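Local coordinates for dual function macrocyclase-peptidase POPB (Galerina marginata, PDB 5N4B), which cleaves peptides after proline residues and macrocyclises the resulting intermediate in the biosynthesis of the toxic amanitins, at residues 458-463 and 478-483; 233-238 and 261-266; 94-99 and 116-121; 501-506 and 531-536. The protein carries 1 engineered substitution. All coordinates share one frame; numbering follows the deposited sequence.

Interaction 1 of 4, residues 458-463 and 478-483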
loop_
_atom_site.group_PDB
_atom_site.type_symbol
_atom_site.label_atom_id
_atom_site.label_comp_id
_atom_site.label_asym_id
_atom_site.label_seq_id
_atom_site.Cartn_x
_atom_site.Cartn_y
_atom_site.Cartn_z
ATOM N N ASP A 458 0.163 25.305 -10.762
ATOM C CA ASP A 458 0.521 26.232 -9.703
ATOM C C ASP A 458 1.507 25.640 -8.690
ATOM O O ASP A 458 1.917 26.362 -7.760
ATOM C CB ASP A 458 -0.715 26.695 -8.910
ATOM C CG ASP A 458 -1.657 27.566 -9.680
ATOM O OD1 ASP A 458 -1.258 28.130 -10.705
ATOM O OD2 ASP A 458 -2.837 27.719 -9.246
ATOM N N PHE A 459 1.845 24.369 -8.834
ATOM C CA PHE A 459 2.647 23.658 -7.857
ATOM C C PHE A 459 3.916 23.140 -8.504
ATOM O O PHE A 459 3.906 22.678 -9.640
ATOM C CB PHE A 459 1.839 22.531 -7.226
ATOM C CG PHE A 459 0.568 23.015 -6.531
ATOM C CD1 PHE A 459 -0.598 23.192 -7.267
ATOM C CD2 PHE A 459 0.557 23.374 -5.176
ATOM C CE1 PHE A 459 -1.767 23.647 -6.678
ATOM C CE2 PHE A 459 -0.620 23.820 -4.578
ATOM C CZ PHE A 459 -1.758 23.968 -5.317
ATOM N N GLU A 460 4.964 23.155 -7.719
ATOM C CA GLU A 460 6.290 22.713 -8.132
ATOM C C GLU A 460 6.789 21.649 -7.177
ATOM O O GLU A 460 6.643 21.769 -5.955
ATOM C CB GLU A 460 7.285 23.865 -8.063
ATOM C CG GLU A 460 8.720 23.528 -8.384
ATOM C CD GLU A 460 9.675 24.559 -7.856
ATOM O OE1 GLU A 460 10.309 25.212 -8.718
ATOM O OE2 GLU A 460 9.875 24.662 -6.600
ATOM N N SER A 461 7.403 20.623 -7.729
ATOM C CA SER A 461 8.156 19.681 -6.931
ATOM C C SER A 461 9.600 19.706 -7.369
ATOM O O SER A 461 9.914 19.802 -8.573
ATOM C CB SER A 461 7.617 18.267 -6.968
ATOM O OG SER A 461 7.830 17.690 -8.223
ATOM N N THR A 462 10.477 19.623 -6.401
ATOM C CA THR A 462 11.923 19.530 -6.635
ATOM C C THR A 462 12.471 18.450 -5.717
ATOM O O THR A 462 11.795 18.000 -4.790
ATOM C CB THR A 462 12.689 20.811 -6.351
ATOM O OG1 THR A 462 12.491 21.189 -4.969
ATOM C CG2 THR A 462 12.229 21.945 -7.295
ATOM N N GLN A 463 13.677 18.023 -5.978
ATOM C CA GLN A 463 14.363 17.055 -5.158
ATOM C C GLN A 463 15.658 17.676 -4.663
ATOM O O GLN A 463 16.454 18.200 -5.463
ATOM C CB GLN A 463 14.626 15.783 -5.959
ATOM C CG GLN A 463 15.244 14.651 -5.153
ATOM C CD GLN A 463 15.369 13.425 -6.031
ATOM O OE1 GLN A 463 16.052 13.446 -7.057
ATOM N NE2 GLN A 463 14.700 12.385 -5.639
ATOM N N ILE A 478 10.444 18.061 -2.284
ATOM C CA ILE A 478 9.814 19.223 -1.661
ATOM C C ILE A 478 8.772 19.740 -2.637
ATOM O O ILE A 478 9.103 20.060 -3.788
ATOM C CB ILE A 478 10.835 20.314 -1.296
ATOM C CG1 ILE A 478 11.798 19.743 -0.235
ATOM C CG2 ILE A 478 10.124 21.501 -0.746
ATOM C CD1 ILE A 478 12.873 20.745 0.308
ATOM N N VAL A 479 7.529 19.847 -2.180
ATOM C CA VAL A 479 6.415 20.327 -2.989
ATOM C C VAL A 479 5.917 21.638 -2.406
ATOM O O VAL A 479 5.745 21.756 -1.182
ATOM C CB VAL A 479 5.261 19.307 -3.060
ATOM C CG1 VAL A 479 4.200 19.781 -4.032
ATOM C CG2 VAL A 479 5.800 17.941 -3.454
ATOM N N ARG A 480 5.626 22.610 -3.290
ATOM C CA ARG A 480 5.103 23.904 -2.841
ATOM C C ARG A 480 4.151 24.478 -3.883
ATOM O O ARG A 480 4.236 24.172 -5.073
ATOM C CB ARG A 480 6.228 24.898 -2.565
ATOM C CG ARG A 480 7.064 25.256 -3.797
ATOM C CD ARG A 480 7.919 26.465 -3.610
ATOM N NE ARG A 480 8.911 26.536 -4.663
ATOM C CZ ARG A 480 9.880 27.439 -4.657
ATOM N NH1 ARG A 480 9.923 28.368 -3.709
ATOM N NH2 ARG A 480 10.791 27.427 -5.607
ATOM N N HIS A 481 3.227 25.282 -3.400
ATOM C CA HIS A 481 2.579 26.233 -4.293
ATOM C C HIS A 481 3.654 27.242 -4.703
ATOM O O HIS A 481 4.455 27.662 -3.874
ATOM C CB HIS A 481 1.439 26.934 -3.577
ATOM C CG HIS A 481 0.641 27.834 -4.455
ATOM N ND1 HIS A 481 0.973 29.166 -4.609
ATOM C CD2 HIS A 481 -0.452 27.621 -5.220
ATOM C CE1 HIS A 481 0.122 29.730 -5.452
ATOM N NE2 HIS A 481 -0.748 28.815 -5.843
ATOM N N LYS A 482 3.665 27.633 -5.976
ATOM C CA LYS A 482 4.809 28.393 -6.495
ATOM C C LYS A 482 4.917 29.799 -5.926
ATOM O O LYS A 482 5.978 30.423 -6.106
ATOM C CB LYS A 482 4.835 28.357 -8.026
ATOM C CG LYS A 482 5.111 27.015 -8.630
ATOM C CD LYS A 482 4.885 27.065 -10.167
ATOM C CE LYS A 482 5.152 25.780 -10.835
ATOM N NZ LYS A 482 4.891 25.993 -12.287
ATOM N N SER A 483 3.907 30.311 -5.246
ATOM C CA SER A 483 4.013 31.602 -4.570
ATOM C C SER A 483 4.762 31.498 -3.254
ATOM O O SER A 483 5.137 32.526 -2.671
ATOM C CB SER A 483 2.624 32.201 -4.303
ATOM O OG SER A 483 1.866 31.436 -3.367
HETATM O O HOH W 1 -2.716 29.931 -7.692
HETATM O O HOH W 2 4.520 22.962 -12.206
HETATM O O HOH W 3 10.083 22.659 -4.573
#
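Three donors grip Glu460 OE2, the best-held polar atom here: NE of Arg480 at 2.9 Å, NH2 of Arg480 at 3.1 Å, and water 3, which bonds to it as well as to Ile478 O and Thr462 OG1. The setting is an antiparallel beta hairpin, strands 459-467 and 473-481, at the edge of the mixed sheet of the alpha/beta-hydrolase domain. Paired backbones hold it: Glu460 and Arg480, and likewise Thr462 and Ile478, form hydrogen-bonded pairs, with Ile478 N to Thr462 O at 2.8 Å. Just beyond the strands, Lys482 N adds a rung to Asp458 O.

The salt bridge spans the Glu460-Arg480 pair. Arg480 leaves the backbone from the crowded position between N and the carbonyl carbon (chi1 63°), then runs extended beside Glu460. It presents the NE-NH2 side of its guanidinium, nearly in plane, but both nitrogens approach OE2 from above the carboxylate plane. NH1 is bonded instead to Thr484 O.

On the other face of the hairpin, Phe459 and Val479 pack against helix 510-519. His481 turns its edge to the face of Phe459 in a T-shaped pair, planes 84° apart, with His481 CD2 and Phe459 CE2 3.9 Å apart. Water 1 joins the far end of the imidazole, NE2 of His481, to Asp458 OD2, the latter bond being weak.

Interaction 2 of 4, residues 233-238 and 261-266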
loop_
_atom_site.group_PDB
_atom_site.type_symbol
_atom_site.label_atom_id
_atom_site.label_comp_id
_atom_site.label_asym_id
_atom_site.label_seq_id
_atom_site.Cartn_x
_atom_site.Cartn_y
_atom_site.Cartn_z
ATOM N N ARG A 233 -2.962 -18.761 9.633
ATOM C CA ARG A 233 -1.930 -19.789 9.575
ATOM C C ARG A 233 -2.412 -20.918 8.680
ATOM O O ARG A 233 -3.606 -21.100 8.435
ATOM C CB ARG A 233 -1.557 -20.323 10.961
ATOM C CG ARG A 233 -0.926 -19.312 11.856
ATOM C CD ARG A 233 0.486 -19.014 11.394
ATOM N NE ARG A 233 1.204 -18.152 12.334
ATOM C CZ ARG A 233 1.196 -16.822 12.311
ATOM N NH1 ARG A 233 0.505 -16.142 11.391
ATOM N NH2 ARG A 233 1.890 -16.168 13.232
ATOM N N ASN A 234 -1.456 -21.729 8.223
ATOM C CA ASN A 234 -1.766 -22.902 7.420
ATOM C C ASN A 234 -2.485 -22.526 6.124
ATOM O O ASN A 234 -3.414 -23.205 5.668
ATOM C CB ASN A 234 -2.555 -23.952 8.224
ATOM C CG ASN A 234 -1.755 -24.508 9.371
ATOM O OD1 ASN A 234 -0.856 -25.369 9.194
ATOM N ND2 ASN A 234 -2.015 -23.996 10.521
ATOM N N ALA A 235 -1.932 -21.512 5.457
ATOM C CA ALA A 235 -2.414 -21.127 4.130
ATOM C C ALA A 235 -2.311 -22.271 3.144
ATOM O O ALA A 235 -1.410 -23.131 3.206
ATOM C CB ALA A 235 -1.602 -19.962 3.584
ATOM N N MET A 236 -3.229 -22.259 2.205
ATOM C CA MET A 236 -3.312 -23.245 1.139
ATOM C C MET A 236 -3.464 -22.497 -0.172
ATOM O O MET A 236 -4.348 -21.642 -0.311
ATOM C CB MET A 236 -4.562 -24.145 1.296
ATOM C CG MET A 236 -4.570 -24.969 2.552
ATOM S SD MET A 236 -6.211 -25.550 2.997
ATOM C CE MET A 236 -6.764 -24.112 3.916
ATOM N N MET A 237 -2.659 -22.841 -1.162
ATOM C CA MET A 237 -2.927 -22.398 -2.523
ATOM C C MET A 237 -3.876 -23.405 -3.162
ATOM O O MET A 237 -3.589 -24.604 -3.214
ATOM C CB MET A 237 -1.633 -22.257 -3.327
ATOM C CG MET A 237 -1.830 -21.789 -4.746
ATOM S SD MET A 237 -2.633 -20.206 -4.952
ATOM C CE MET A 237 -1.446 -19.159 -4.134
ATOM N N CYS A 238 -5.001 -22.921 -3.639
ATOM C CA CYS A 238 -6.088 -23.749 -4.100
ATOM C C CYS A 238 -6.501 -23.350 -5.499
ATOM O O CYS A 238 -6.145 -22.257 -5.992
ATOM C CB CYS A 238 -7.307 -23.608 -3.188
ATOM S SG CYS A 238 -7.038 -24.268 -1.532
ATOM N N TRP A 261 4.260 -19.770 6.401
ATOM C CA TRP A 261 4.589 -19.412 5.021
ATOM C C TRP A 261 3.296 -19.148 4.243
ATOM O O TRP A 261 2.258 -19.753 4.495
ATOM C CB TRP A 261 5.375 -20.512 4.337
ATOM C CG TRP A 261 6.731 -20.780 4.899
ATOM C CD1 TRP A 261 7.253 -20.307 6.067
ATOM C CD2 TRP A 261 7.718 -21.618 4.317
ATOM N NE1 TRP A 261 8.535 -20.806 6.226
ATOM C CE2 TRP A 261 8.835 -21.608 5.162
ATOM C CE3 TRP A 261 7.763 -22.380 3.159
ATOM C CZ2 TRP A 261 9.983 -22.343 4.885
ATOM C CZ3 TRP A 261 8.930 -23.100 2.857
ATOM C CH2 TRP A 261 10.007 -23.092 3.734
ATOM N N ILE A 262 3.368 -18.246 3.277
ATOM C CA ILE A 262 2.273 -17.940 2.369
ATOM C C ILE A 262 2.733 -18.131 0.920
ATOM O O ILE A 262 3.932 -18.295 0.635
ATOM C CB ILE A 262 1.642 -16.562 2.619
ATOM C CG1 ILE A 262 2.643 -15.443 2.340
ATOM C CG2 ILE A 262 1.098 -16.525 4.062
ATOM C CD1 ILE A 262 1.947 -14.040 2.242
ATOM N N TYR A 263 1.760 -18.089 0.015
ATOM C CA TYR A 263 1.895 -18.609 -1.325
ATOM C C TYR A 263 1.351 -17.616 -2.352
ATOM O O TYR A 263 0.447 -16.832 -2.076
ATOM C CB TYR A 263 1.198 -19.978 -1.498
ATOM C CG TYR A 263 1.699 -20.908 -0.440
ATOM C CD1 TYR A 263 3.008 -21.346 -0.463
ATOM C CD2 TYR A 263 0.915 -21.230 0.669
ATOM C CE1 TYR A 263 3.503 -22.110 0.562
ATOM C CE2 TYR A 263 1.425 -22.018 1.702
ATOM C CZ TYR A 263 2.719 -22.433 1.623
ATOM O OH TYR A 263 3.271 -23.174 2.625
ATOM N N GLY A 264 1.941 -17.643 -3.524
ATOM C CA GLY A 264 1.398 -16.971 -4.687
ATOM C C GLY A 264 1.561 -17.856 -5.907
ATOM O O GLY A 264 2.253 -18.872 -5.864
ATOM N N ALA A 265 0.918 -17.473 -6.997
ATOM C CA ALA A 265 0.926 -18.244 -8.222
ATOM C C ALA A 265 0.910 -17.354 -9.430
ATOM O O ALA A 265 0.668 -16.145 -9.359
ATOM C CB ALA A 265 -0.267 -19.210 -8.287
ATOM N N ASP A 266 1.272 -17.973 -10.553
ATOM C CA ASP A 266 1.139 -17.347 -11.870
ATOM C C ASP A 266 0.970 -18.462 -12.896
ATOM O O ASP A 266 1.370 -19.607 -12.657
ATOM C CB ASP A 266 2.376 -16.507 -12.237
ATOM C CG ASP A 266 2.257 -14.988 -11.910
ATOM O OD1 ASP A 266 1.203 -14.370 -12.164
ATOM O OD2 ASP A 266 3.278 -14.400 -11.400
HETATM O O HOH W 4 0.243 -19.409 6.404
#
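Met237 is the chief bump of this contact, and the backbone around Gly264 the hollow that receives it. Its CG stands anti to the backbone N (chi1 -179°), after which the chain folds back at both chi2 (59°) and chi3, so that the thioether ends as a hook with the methyl lowered onto the opposing strand. CE of Met237 settles 3.6 Å from Gly264 CA, and it also touches the carbonyl oxygen and CB of Tyr263. The sulfur lies near the neighbouring methyl, Met237 SD to Ala265 CB being 4.2 Å.

A second fit lies nearer the start of both segments. Tyr263 points toward segment 233-238 and lays its ring along Ala235: Tyr263 CD2 rests 4.1 Å from Ala235 CB, while the ring edge meets the backbone, Tyr263 CE2 lying 3.4 Å from Ala235 O. The small methyl of Ala235 thus fits against the Tyr263 ring, with Ile262 CG2 and Trp261 O also near. Tyr253 meets the same tyrosine edge-to-face.

These strands belong to adjacent blades of the beta-propeller: 236-241 is the third strand of one four-stranded sheet, 262-267 the first of the next. Within the segments, the axes of residues 236-238 and 262-266 run 23° apart and approach to 6.9 Å, wider than the spacing of hydrogen-bonded neighbours in one sheet, as fits strands of separate sheets brought close by small side chains. Water 4, between Ala235 N and Trp261 O, supplies a polar tie at the end of the contact. With direct hydrogen bonding absent between the segments, cohesion here rests on dispersion and shape.

Interaction 3 of 4, residues 94-99 and 116-121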
loop_
_atom_site.group_PDB
_atom_site.type_symbol
_atom_site.label_atom_id
_atom_site.label_comp_id
_atom_site.label_asym_id
_atom_site.label_seq_id
_atom_site.Cartn_x
_atom_site.Cartn_y
_atom_site.Cartn_z
ATOM N N GLY A 94 -13.942 -8.394 -27.230
ATOM C CA GLY A 94 -13.781 -7.240 -28.066
ATOM C C GLY A 94 -14.126 -5.941 -27.391
ATOM O O GLY A 94 -13.974 -4.884 -28.020
ATOM N N HIS A 95 -14.611 -5.978 -26.145
ATOM C CA HIS A 95 -15.011 -4.750 -25.475
ATOM C C HIS A 95 -13.963 -4.341 -24.448
ATOM O O HIS A 95 -13.162 -5.143 -23.990
ATOM C CB HIS A 95 -16.390 -4.956 -24.822
ATOM C CG HIS A 95 -17.504 -5.031 -25.824
ATOM N ND1 HIS A 95 -18.384 -3.998 -26.035
ATOM C CD2 HIS A 95 -17.799 -5.976 -26.754
ATOM C CE1 HIS A 95 -19.233 -4.336 -27.002
ATOM N NE2 HIS A 95 -18.886 -5.518 -27.468
ATOM N N TRP A 96 -14.002 -3.060 -24.127
ATOM C CA TRP A 96 -13.071 -2.430 -23.218
ATOM C C TRP A 96 -13.764 -2.113 -21.901
ATOM O O TRP A 96 -14.908 -1.635 -21.878
ATOM C CB TRP A 96 -12.565 -1.140 -23.877
ATOM C CG TRP A 96 -11.760 -1.307 -25.092
ATOM C CD1 TRP A 96 -12.230 -1.484 -26.335
ATOM C CD2 TRP A 96 -10.354 -1.284 -25.183
ATOM N NE1 TRP A 96 -11.178 -1.573 -27.230
ATOM C CE2 TRP A 96 -10.015 -1.446 -26.526
ATOM C CE3 TRP A 96 -9.326 -1.154 -24.252
ATOM C CZ2 TRP A 96 -8.692 -1.453 -26.962
ATOM C CZ3 TRP A 96 -8.010 -1.186 -24.698
ATOM C CH2 TRP A 96 -7.718 -1.312 -26.034
ATOM N N TYR A 97 -13.057 -2.345 -20.808
ATOM C CA TYR A 97 -13.617 -2.195 -19.468
ATOM C C TYR A 97 -12.698 -1.311 -18.637
ATOM O O TYR A 97 -11.473 -1.446 -18.695
ATOM C CB TYR A 97 -13.737 -3.566 -18.808
ATOM C CG TYR A 97 -14.695 -4.513 -19.449
ATOM C CD1 TYR A 97 -14.422 -5.090 -20.705
ATOM C CD2 TYR A 97 -15.883 -4.837 -18.822
ATOM C CE1 TYR A 97 -15.322 -5.992 -21.292
ATOM C CE2 TYR A 97 -16.765 -5.748 -19.393
ATOM C CZ TYR A 97 -16.463 -6.307 -20.636
ATOM O OH TYR A 97 -17.352 -7.217 -21.195
ATOM N N TRP A 98 -13.273 -0.429 -17.833
ATOM C CA TRP A 98 -12.476 0.496 -17.052
ATOM C C TRP A 98 -13.288 0.937 -15.841
ATOM O O TRP A 98 -14.528 0.918 -15.850
ATOM C CB TRP A 98 -12.057 1.735 -17.886
ATOM C CG TRP A 98 -13.171 2.629 -18.270
ATOM C CD1 TRP A 98 -13.561 3.779 -17.622
ATOM C CD2 TRP A 98 -14.078 2.469 -19.373
ATOM N NE1 TRP A 98 -14.671 4.322 -18.251
ATOM C CE2 TRP A 98 -15.004 3.538 -19.321
ATOM C CE3 TRP A 98 -14.212 1.525 -20.376
ATOM C CZ2 TRP A 98 -16.011 3.706 -20.274
ATOM C CZ3 TRP A 98 -15.219 1.698 -21.317
ATOM C CH2 TRP A 98 -16.108 2.755 -21.238
ATOM N N PHE A 99 -12.586 1.384 -14.806
ATOM C CA PHE A 99 -13.246 1.945 -13.622
ATOM C C PHE A 99 -13.440 3.443 -13.776
ATOM O O PHE A 99 -12.608 4.156 -14.330
ATOM C CB PHE A 99 -12.435 1.663 -12.342
ATOM C CG PHE A 99 -12.501 0.243 -11.911
ATOM C CD1 PHE A 99 -13.564 -0.209 -11.150
ATOM C CD2 PHE A 99 -11.494 -0.628 -12.262
ATOM C CE1 PHE A 99 -13.623 -1.527 -10.754
ATOM C CE2 PHE A 99 -11.543 -1.941 -11.834
ATOM C CZ PHE A 99 -12.619 -2.379 -11.081
ATOM N N PRO A 116 -17.471 -2.549 -29.556
ATOM C CA PRO A 116 -16.210 -3.310 -29.470
ATOM C C PRO A 116 -15.074 -2.562 -30.155
ATOM O O PRO A 116 -14.547 -2.944 -31.226
ATOM C CB PRO A 116 -16.569 -4.622 -30.179
ATOM C CG PRO A 116 -17.565 -4.157 -31.238
ATOM C CD PRO A 116 -18.401 -3.125 -30.553
ATOM N N ALA A 117 -14.755 -1.408 -29.619
ATOM C CA ALA A 117 -13.740 -0.516 -30.168
ATOM C C ALA A 117 -13.257 0.384 -29.041
ATOM O O ALA A 117 -13.998 0.646 -28.097
ATOM C CB ALA A 117 -14.348 0.364 -31.273
ATOM N N LEU A 118 -12.021 0.856 -29.146
ATOM C CA LEU A 118 -11.496 1.727 -28.089
ATOM C C LEU A 118 -12.283 3.033 -28.071
ATOM O O LEU A 118 -12.311 3.741 -29.088
ATOM C CB LEU A 118 -10.023 1.988 -28.307
ATOM C CG LEU A 118 -9.310 2.868 -27.290
ATOM C CD1 LEU A 118 -9.232 2.257 -25.951
ATOM C CD2 LEU A 118 -7.906 3.114 -27.841
ATOM N N PRO A 119 -12.909 3.407 -26.959
ATOM C CA PRO A 119 -13.680 4.649 -26.946
ATOM C C PRO A 119 -12.840 5.895 -27.164
ATOM O O PRO A 119 -11.643 5.938 -26.865
ATOM C CB PRO A 119 -14.290 4.653 -25.531
ATOM C CG PRO A 119 -14.357 3.310 -25.170
ATOM C CD PRO A 119 -13.138 2.640 -25.738
ATOM N N ASP A 120 -13.512 6.915 -27.689
ATOM C CA ASP A 120 -13.080 8.306 -27.620
ATOM C C ASP A 120 -13.596 8.833 -26.292
ATOM O O ASP A 120 -14.755 9.237 -26.167
ATOM C CB ASP A 120 -13.631 9.111 -28.788
ATOM C CG ASP A 120 -13.286 10.572 -28.692
ATOM O OD1 ASP A 120 -12.598 10.967 -27.720
ATOM O OD2 ASP A 120 -13.693 11.327 -29.618
ATOM N N PHE A 121 -12.735 8.798 -25.272
ATOM C CA PHE A 121 -13.164 9.132 -23.924
ATOM C C PHE A 121 -13.502 10.603 -23.736
ATOM O O PHE A 121 -14.163 10.941 -22.731
ATOM C CB PHE A 121 -12.161 8.634 -22.877
ATOM C CG PHE A 121 -12.108 7.169 -22.765
ATOM C CD1 PHE A 121 -13.035 6.476 -22.018
ATOM C CD2 PHE A 121 -11.113 6.453 -23.402
ATOM C CE1 PHE A 121 -12.968 5.137 -21.900
ATOM C CE2 PHE A 121 -11.033 5.077 -23.324
ATOM C CZ PHE A 121 -11.974 4.397 -22.556
HETATM O O HOH W 5 -12.106 -4.889 -30.084
#
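Pro116 opens the loop by lying over a face of the His95 imidazole, a CH-pi contact with CB of Pro116 4.0 Å from the ring centroid; His95 ND1 is meanwhile bonded to Ser113 O. CA of Pro116 also comes within 3.1 Å of Gly94 O, and water 5 donates to that oxygen and, weakly, to Pro116 O. Ala117 contributes its carbonyl, O lying 3.3 Å from Trp96 CD1. Leu118 makes the most centred contact: with CG anti to the backbone N, it places CD1 3.6 Å from the centroid of the Trp96 six-membered ring, almost exactly on the ring normal.

The loop follows strand 109-113 in the first blade of the beta-propeller and doubles back over strand 96-101 of the same sheet. Leu118 and Phe121 also touch Leu446 of the last blade, so the loop takes part in the seam where first and last blades meet. Pro119 then bridges the two tryptophans, CD near Trp96 and CG near Trp98, while its CB sits over the Phe121 ring. Phe121 points its edge into the face of Trp98, a T-shaped pair with planes 87° apart, its CE1 being 3.7 Å from Trp98 CE2.

Interaction 4 of 4, residues 501-506 and 531-536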
loop_
_atom_site.group_PDB
_atom_site.type_symbol
_atom_site.label_atom_id
_atom_site.label_comp_id
_atom_site.label_asym_id
_atom_site.label_seq_id
_atom_site.Cartn_x
_atom_site.Cartn_y
_atom_site.Cartn_z
ATOM N N ALA A 501 11.170 -2.175 2.163
ATOM C CA ALA A 501 11.539 -1.933 0.771
ATOM C C ALA A 501 10.439 -1.220 0.001
ATOM O O ALA A 501 10.417 -1.246 -1.242
ATOM C CB ALA A 501 11.971 -3.229 0.068
ATOM N N THR A 502 9.521 -0.537 0.686
ATOM C CA THR A 502 8.482 0.267 0.055
ATOM C C THR A 502 9.097 1.624 -0.276
ATOM O O THR A 502 9.710 2.265 0.571
ATOM C CB THR A 502 7.301 0.388 1.001
ATOM O OG1 THR A 502 6.791 -0.944 1.230
ATOM C CG2 THR A 502 6.219 1.290 0.437
ATOM N N SER A 503 8.962 2.031 -1.524
ATOM C CA SER A 503 9.483 3.304 -1.997
ATOM C C SER A 503 8.485 4.425 -1.740
ATOM O O SER A 503 7.279 4.287 -2.007
ATOM C CB SER A 503 9.785 3.203 -3.487
ATOM O OG SER A 503 10.933 2.401 -3.681
ATOM N N ALA A 504 9.007 5.549 -1.237
ATOM C CA ALA A 504 8.159 6.716 -0.969
ATOM C C ALA A 504 8.078 7.533 -2.250
ATOM O O ALA A 504 8.724 8.559 -2.429
ATOM C CB ALA A 504 8.690 7.525 0.208
ATOM N N ASP A 505 7.278 7.006 -3.191
ATOM C CA ASP A 505 7.188 7.500 -4.568
ATOM C C ASP A 505 6.317 8.757 -4.687
ATOM O O ASP A 505 5.368 8.943 -3.914
ATOM C CB ASP A 505 6.507 6.464 -5.450
ATOM C CG ASP A 505 7.355 5.291 -5.793
ATOM O OD1 ASP A 505 8.593 5.401 -5.757
ATOM O OD2 ASP A 505 6.744 4.259 -6.133
ATOM N N PRO A 506 6.541 9.584 -5.702
ATOM C CA PRO A 506 5.593 10.673 -6.011
ATOM C C PRO A 506 4.182 10.153 -6.168
ATOM O O PRO A 506 3.952 9.053 -6.649
ATOM C CB PRO A 506 6.116 11.229 -7.336
ATOM C CG PRO A 506 7.616 10.878 -7.327
ATOM C CD PRO A 506 7.680 9.541 -6.625
ATOM N N GLY A 531 13.266 2.108 3.119
ATOM C CA GLY A 531 12.547 2.023 1.870
ATOM C C GLY A 531 13.315 1.284 0.797
ATOM O O GLY A 531 14.456 0.865 0.993
ATOM N N GLY A 532 12.661 1.162 -0.348
ATOM C CA GLY A 532 13.186 0.457 -1.498
ATOM C C GLY A 532 13.693 1.332 -2.599
ATOM O O GLY A 532 14.006 0.804 -3.672
ATOM N N GLU A 533 13.857 2.618 -2.364
ATOM C CA GLU A 533 14.110 3.565 -3.432
ATOM C C GLU A 533 15.394 3.231 -4.178
ATOM O O GLU A 533 15.462 3.385 -5.411
ATOM C CB GLU A 533 14.215 4.974 -2.840
ATOM C CG GLU A 533 12.902 5.546 -2.322
ATOM C CD GLU A 533 12.602 5.207 -0.856
ATOM O OE1 GLU A 533 13.261 4.299 -0.297
ATOM O OE2 GLU A 533 11.687 5.882 -0.303
ATOM N N PHE A 534 16.427 2.822 -3.466
ATOM C CA PHE A 534 17.728 2.486 -4.035
ATOM C C PHE A 534 18.036 1.005 -3.929
ATOM O O PHE A 534 19.186 0.617 -3.785
ATOM C CB PHE A 534 18.797 3.391 -3.449
ATOM C CG PHE A 534 18.533 4.846 -3.770
ATOM C CD1 PHE A 534 18.833 5.347 -5.019
ATOM C CD2 PHE A 534 17.959 5.703 -2.820
ATOM C CE1 PHE A 534 18.601 6.666 -5.300
ATOM C CE2 PHE A 534 17.724 7.035 -3.128
ATOM C CZ PHE A 534 18.039 7.506 -4.361
ATOM N N GLY A 535 17.003 0.202 -4.001
ATOM C CA GLY A 535 17.210 -1.253 -4.037
ATOM C C GLY A 535 17.400 -1.887 -2.673
ATOM O O GLY A 535 17.238 -1.280 -1.593
ATOM N N GLU A 536 17.823 -3.153 -2.736
ATOM C CA GLU A 536 17.924 -3.951 -1.507
ATOM C C GLU A 536 18.870 -3.341 -0.507
ATOM O O GLU A 536 18.664 -3.482 0.717
ATOM C CB GLU A 536 18.401 -5.388 -1.798
ATOM C CG GLU A 536 19.336 -6.091 -0.654
ATOM C CD GLU A 536 18.567 -6.571 0.579
ATOM O OE1 GLU A 536 17.330 -6.446 0.609
ATOM O OE2 GLU A 536 19.226 -7.069 1.518
#
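Loop 501-506 borders the bound peptide in the substrate site of this serine peptidase, and loop 531-536 packs behind it, held to it by glycines and one buried carboxylate. An aromatic side chain of the peptide hydrogen-bonds to Asp505 O, and aromatic side chains pack on Thr502 and Ala504; the side chain of Thr502 is about 9 Å from that of Ala578, the engineered residue at the charge-relay position.

Glu533 makes the strongest link. Its chain bends at chi2 (89°) so that the carboxylate swings to the other loop, where Ala504 N donates to Glu533 OE2 at 2.9 Å. The bond is nearly straight, N-H...O 166°, but reaches the oxygen from above the carboxylate plane. The donor belongs to Ala504, the centre of an inverse gamma turn.

Toward the start of both loops backbone meets backbone. CA atoms of Ala501 and Gly532 approach to 3.7 Å, a closeness that the bare alpha carbon of Gly532 permits, and the CA-H of Gly532 points at Ala501 O, CA to O 3.3 Å. Gly532 N makes a weak bond to Thr502 O. Ser503 OG rests against the peptide carbon of Gly532.

A type I turn runs from Gly532 to Gly535, the N-cap of helix 536-540, on which Glu533 packs at Trp538 and Ala501 at His539; in the chain, segment 501-506 follows strand 492-495 and leads to helix 510-519.

The four contacts divide between two domains. Interactions 2 and 3 lie in the beta-propeller, interactions 1 and 4 in the hydrolase part, where their nearest atoms are about 6 Å apart and helix 510-519, packed under interaction 1, follows the first loop of interaction 4. Interaction 1 pairs strands within one sheet and is therefore rich in backbone bonds and charge, open to solvent on part of its surface. Interaction 2 joins separate sheets apolarly, whereas interaction 3 folds a loop over its own sheet with aromatic rings, with the start of the loop, Pro116 and Ala117, exposed. Interaction 4, closest to the chain centre, combines glycine-backbone contacts with a single carboxylate bond beside bound substrate.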